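Prenylcyclase (Actinoplanes teichomyceticus, PDB 6IJ1) probably cyclises or transfers prenyl groups, although its exact substrate and reaction are not established. Local coordinates at residues A[283-293]-A[319-330]. Residues are numbered along the deposited sequence; the frame is centred on the assembly and turned at random.
Sequences GSWTPSARLRM and TIARDTFGLHTT
Thr-329 OG1 is held by two bonds: it accepts the backbone N-H of Ser-288, N to OG1 2.9 Å, almost straight (167°), and gives its proton to Asp-323 OD2 at 2.6 Å on the syn side of the carboxylate. The backbone N of Thr-329 reaches the same OD2 from the same face, while Asp-323 OD1 takes the N-H of Ala-289 at 2.9 Å from above the carboxylate plane. One buried carboxylate ties the inverse gamma turn centred on Ala-289 to the first turn of helix 327-341, whose N-cap position is held by Gly-326. Thr-329 CG2 lies against Ser-288 OG. Beyond Ala-289 the two segments pair as short antiparallel strands in a three-stranded mixed sheet of a largely helical fold: Leu-291 and Ala-321 form a hydrogen-bonded pair, Ala-321 N to Leu-291 O being 2.8 Å. Beside it the guanidinium of Arg-290, brought round by bends at chi2 and chi3, stacks offset on that of Arg-322, centres 3.9 Å apart and planes at 29°. Asp-310 salt-bridges Arg-322 and probably offsets the paired charge; water bridges Arg-290 NH2 to Ile-320 O. Thr-330 CG2 meets the Trp-285 ring edge in plane, 4.0 Å from CE3.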
loop_
_atom_site.group_PDB
_atom_site.type_symbol
_atom_site.label_atom_id
_atom_site.label_comp_id
_atom_site.label_asym_id
_atom_site.label_seq_id
_atom_site.Cartn_x
_atom_site.Cartn_y
_atom_site.Cartn_z
ATOM N N GLY A 283 18.326 7.675 8.158
ATOM C CA GLY A 283 17.262 6.871 8.756
ATOM C C GLY A 283 16.290 6.309 7.746
ATOM O O GLY A 283 15.413 5.520 8.121
ATOM N N SER A 284 16.395 6.717 6.474
ATOM C CA SER A 284 15.484 6.208 5.450
ATOM C C SER A 284 16.113 5.046 4.703
ATOM O O SER A 284 17.224 4.598 4.993
ATOM C CB SER A 284 15.113 7.317 4.456
ATOM O OG SER A 284 16.275 7.699 3.709
ATOM N N TRP A 285 15.358 4.473 3.733
ATOM C CA TRP A 285 15.875 3.465 2.810
ATOM C C TRP A 285 15.739 3.990 1.392
ATOM O O TRP A 285 14.905 4.893 1.136
ATOM C CB TRP A 285 15.079 2.131 2.970
ATOM C CG TRP A 285 15.520 1.341 4.184
ATOM C CD1 TRP A 285 16.431 0.307 4.174
ATOM C CD2 TRP A 285 15.127 1.536 5.552
ATOM N NE1 TRP A 285 16.631 -0.136 5.473
ATOM C CE2 TRP A 285 15.828 0.580 6.324
ATOM C CE3 TRP A 285 14.214 2.387 6.195
ATOM C CZ2 TRP A 285 15.648 0.441 7.727
ATOM C CZ3 TRP A 285 14.046 2.274 7.576
ATOM C CH2 TRP A 285 14.789 1.306 8.330
ATOM N N THR A 286 16.526 3.385 0.485
ATOM C CA THR A 286 16.541 3.828 -0.905
ATOM C C THR A 286 15.116 3.808 -1.446
ATOM O O THR A 286 14.431 2.780 -1.324
ATOM C CB THR A 286 17.395 2.877 -1.704
ATOM O OG1 THR A 286 18.738 2.929 -1.120
ATOM C CG2 THR A 286 17.417 3.260 -3.206
ATOM N N PRO A 287 14.647 4.874 -2.090
ATOM C CA PRO A 287 13.272 4.855 -2.600
ATOM C C PRO A 287 13.100 3.706 -3.569
ATOM O O PRO A 287 13.796 3.607 -4.609
ATOM C CB PRO A 287 13.111 6.205 -3.296
ATOM C CG PRO A 287 14.071 7.130 -2.457
ATOM C CD PRO A 287 15.239 6.227 -2.203
ATOM N N SER A 288 12.114 2.875 -3.278
ATOM C CA SER A 288 11.946 1.665 -4.067
ATOM C C SER A 288 10.473 1.270 -4.125
ATOM O O SER A 288 10.156 0.150 -4.564
ATOM C CB SER A 288 12.825 0.545 -3.452
ATOM O OG SER A 288 12.717 0.501 -2.022
ATOM N N ALA A 289 9.569 2.170 -3.763
ATOM C CA ALA A 289 8.139 1.866 -3.833
ATOM C C ALA A 289 7.689 2.182 -5.263
ATOM O O ALA A 289 7.164 3.255 -5.564
ATOM C CB ALA A 289 7.380 2.670 -2.764
ATOM N N ARG A 290 7.942 1.230 -6.159
ATOM C CA ARG A 290 7.873 1.489 -7.600
ATOM C C ARG A 290 6.446 1.255 -8.072
ATOM O O ARG A 290 5.969 0.111 -8.113
ATOM C CB ARG A 290 8.863 0.598 -8.372
ATOM C CG ARG A 290 10.340 0.775 -7.912
ATOM C CD ARG A 290 10.801 2.272 -7.881
ATOM N NE ARG A 290 11.171 2.794 -9.188
ATOM C CZ ARG A 290 12.408 2.664 -9.737
ATOM N NH1 ARG A 290 13.318 1.977 -9.174
ATOM N NH2 ARG A 290 12.659 3.136 -10.914
ATOM N N LEU A 291 5.784 2.351 -8.380
ATOM C CA LEU A 291 4.364 2.398 -8.720
ATOM C C LEU A 291 4.280 2.510 -10.229
ATOM O O LEU A 291 4.873 3.421 -10.814
ATOM C CB LEU A 291 3.749 3.625 -8.031
ATOM C CG LEU A 291 2.259 3.870 -7.892
ATOM C CD1 LEU A 291 2.155 5.176 -7.130
ATOM C CD2 LEU A 291 1.745 4.034 -9.299
ATOM N N ARG A 292 3.535 1.624 -10.872
ATOM C CA ARG A 292 3.357 1.767 -12.322
ATOM C C ARG A 292 2.016 2.436 -12.585
ATOM O O ARG A 292 0.959 1.914 -12.176
ATOM C CB ARG A 292 3.495 0.435 -13.037
ATOM C CG ARG A 292 2.547 -0.664 -12.596
ATOM C CD ARG A 292 2.887 -1.991 -13.284
ATOM N NE ARG A 292 1.958 -3.043 -12.908
ATOM C CZ ARG A 292 2.139 -4.323 -13.180
ATOM N NH1 ARG A 292 3.203 -4.732 -13.915
ATOM N NH2 ARG A 292 1.283 -5.240 -12.741
ATOM N N MET A 293 2.070 3.605 -13.215
ATOM C CA MET A 293 0.843 4.331 -13.561
ATOM C C MET A 293 0.268 3.705 -14.835
ATOM O O MET A 293 0.526 4.143 -15.971
ATOM C CB MET A 293 1.131 5.830 -13.733
ATOM C CG MET A 293 1.315 6.601 -12.461
ATOM S SD MET A 293 -0.160 6.474 -11.418
ATOM C CE MET A 293 -1.379 7.074 -12.558
ATOM N N THR A 319 4.053 5.494 -16.937
ATOM C CA THR A 319 5.383 5.585 -16.349
ATOM C C THR A 319 5.453 4.697 -15.106
ATOM O O THR A 319 4.455 4.443 -14.438
ATOM C CB THR A 319 5.691 7.043 -16.011
ATOM O OG1 THR A 319 7.099 7.250 -16.041
ATOM C CG2 THR A 319 5.201 7.450 -14.583
ATOM N N ILE A 320 6.677 4.268 -14.799
ATOM C CA ILE A 320 6.987 3.659 -13.499
ATOM C C ILE A 320 7.615 4.734 -12.640
ATOM O O ILE A 320 8.645 5.318 -13.024
ATOM C CB ILE A 320 7.922 2.471 -13.652
ATOM C CG1 ILE A 320 7.182 1.344 -14.335
ATOM C CG2 ILE A 320 8.400 1.995 -12.243
ATOM C CD1 ILE A 320 8.133 0.278 -14.887
ATOM N N ALA A 321 6.982 5.047 -11.515
ATOM C CA ALA A 321 7.388 6.143 -10.650
ATOM C C ALA A 321 7.999 5.577 -9.391
ATOM O O ALA A 321 7.907 4.374 -9.114
ATOM C CB ALA A 321 6.171 7.013 -10.293
ATOM N N ARG A 322 8.621 6.449 -8.614
ATOM C CA ARG A 322 9.134 6.076 -7.312
ATOM C C ARG A 322 8.687 7.108 -6.289
ATOM O O ARG A 322 8.306 8.235 -6.623
ATOM C CB ARG A 322 10.678 5.954 -7.325
ATOM C CG ARG A 322 11.351 7.263 -7.325
ATOM C CD ARG A 322 12.915 7.029 -7.602
ATOM N NE ARG A 322 13.143 6.856 -9.023
ATOM C CZ ARG A 322 14.113 6.082 -9.533
ATOM N NH1 ARG A 322 14.917 5.387 -8.720
ATOM N NH2 ARG A 322 14.287 6.051 -10.863
ATOM N N ASP A 323 8.726 6.700 -5.016
ATOM C CA ASP A 323 8.442 7.600 -3.915
ATOM C C ASP A 323 9.628 8.544 -3.740
ATOM O O ASP A 323 10.609 8.234 -3.030
ATOM C CB ASP A 323 8.169 6.790 -2.619
ATOM C CG ASP A 323 9.258 5.779 -2.289
ATOM O OD1 ASP A 323 9.735 5.024 -3.175
ATOM O OD2 ASP A 323 9.577 5.665 -1.071
ATOM N N THR A 324 9.544 9.678 -4.440
ATOM C CA THR A 324 10.610 10.669 -4.568
ATOM C C THR A 324 11.389 10.942 -3.285
ATOM O O THR A 324 12.624 11.084 -3.305
ATOM C CB THR A 324 9.945 11.932 -5.031
ATOM O OG1 THR A 324 9.068 11.644 -6.128
ATOM C CG2 THR A 324 11.023 12.949 -5.496
ATOM N N PHE A 325 10.659 11.072 -2.170
ATOM C CA PHE A 325 11.270 11.497 -0.914
ATOM C C PHE A 325 11.528 10.348 0.040
ATOM O O PHE A 325 12.017 10.572 1.157
ATOM C CB PHE A 325 10.380 12.587 -0.287
ATOM C CG PHE A 325 10.239 13.752 -1.192
ATOM C CD1 PHE A 325 11.331 14.502 -1.481
ATOM C CD2 PHE A 325 9.033 14.017 -1.791
ATOM C CE1 PHE A 325 11.176 15.613 -2.367
ATOM C CE2 PHE A 325 8.867 15.093 -2.684
ATOM C CZ PHE A 325 9.951 15.877 -2.961
ATOM N N GLY A 326 11.219 9.094 -0.377
ATOM C CA GLY A 326 11.531 7.922 0.426
ATOM C C GLY A 326 10.611 7.689 1.607
ATOM O O GLY A 326 10.880 6.781 2.412
ATOM N N LEU A 327 9.495 8.423 1.682
ATOM C CA LEU A 327 8.640 8.237 2.872
ATOM C C LEU A 327 7.862 6.923 2.759
ATOM O O LEU A 327 7.718 6.192 3.749
ATOM C CB LEU A 327 7.639 9.390 3.070
ATOM C CG LEU A 327 8.129 10.836 3.020
ATOM C CD1 LEU A 327 6.999 11.718 3.651
ATOM C CD2 LEU A 327 9.404 11.061 3.736
ATOM N N HIS A 328 7.344 6.607 1.563
ATOM C CA HIS A 328 6.567 5.382 1.447
ATOM C C HIS A 328 7.435 4.173 1.705
ATOM O O HIS A 328 7.063 3.276 2.458
ATOM C CB HIS A 328 5.930 5.347 0.045
ATOM C CG HIS A 328 4.843 4.334 -0.109
ATOM N ND1 HIS A 328 5.078 2.987 -0.030
ATOM C CD2 HIS A 328 3.512 4.483 -0.310
ATOM C CE1 HIS A 328 3.941 2.335 -0.186
ATOM N NE2 HIS A 328 2.958 3.219 -0.350
ATOM N N THR A 329 8.629 4.161 1.122
ATOM C CA THR A 329 9.543 3.023 1.354
ATOM C C THR A 329 9.887 2.904 2.820
ATOM O O THR A 329 9.848 1.819 3.392
ATOM C CB THR A 329 10.851 3.198 0.541
ATOM O OG1 THR A 329 10.580 3.228 -0.858
ATOM C CG2 THR A 329 11.853 2.041 0.825
ATOM N N THR A 330 10.235 4.012 3.460
ATOM C CA THR A 330 10.660 3.928 4.850
ATOM C C THR A 330 9.518 3.454 5.735
ATOM O O THR A 330 9.747 2.617 6.617
ATOM C CB THR A 330 11.172 5.311 5.274
ATOM O OG1 THR A 330 12.298 5.631 4.473
ATOM C CG2 THR A 330 11.584 5.289 6.764
HETATM O O HOH W 1 15.555 5.328 -5.917
HETATM O O HOH W 2 10.666 5.062 -11.220
#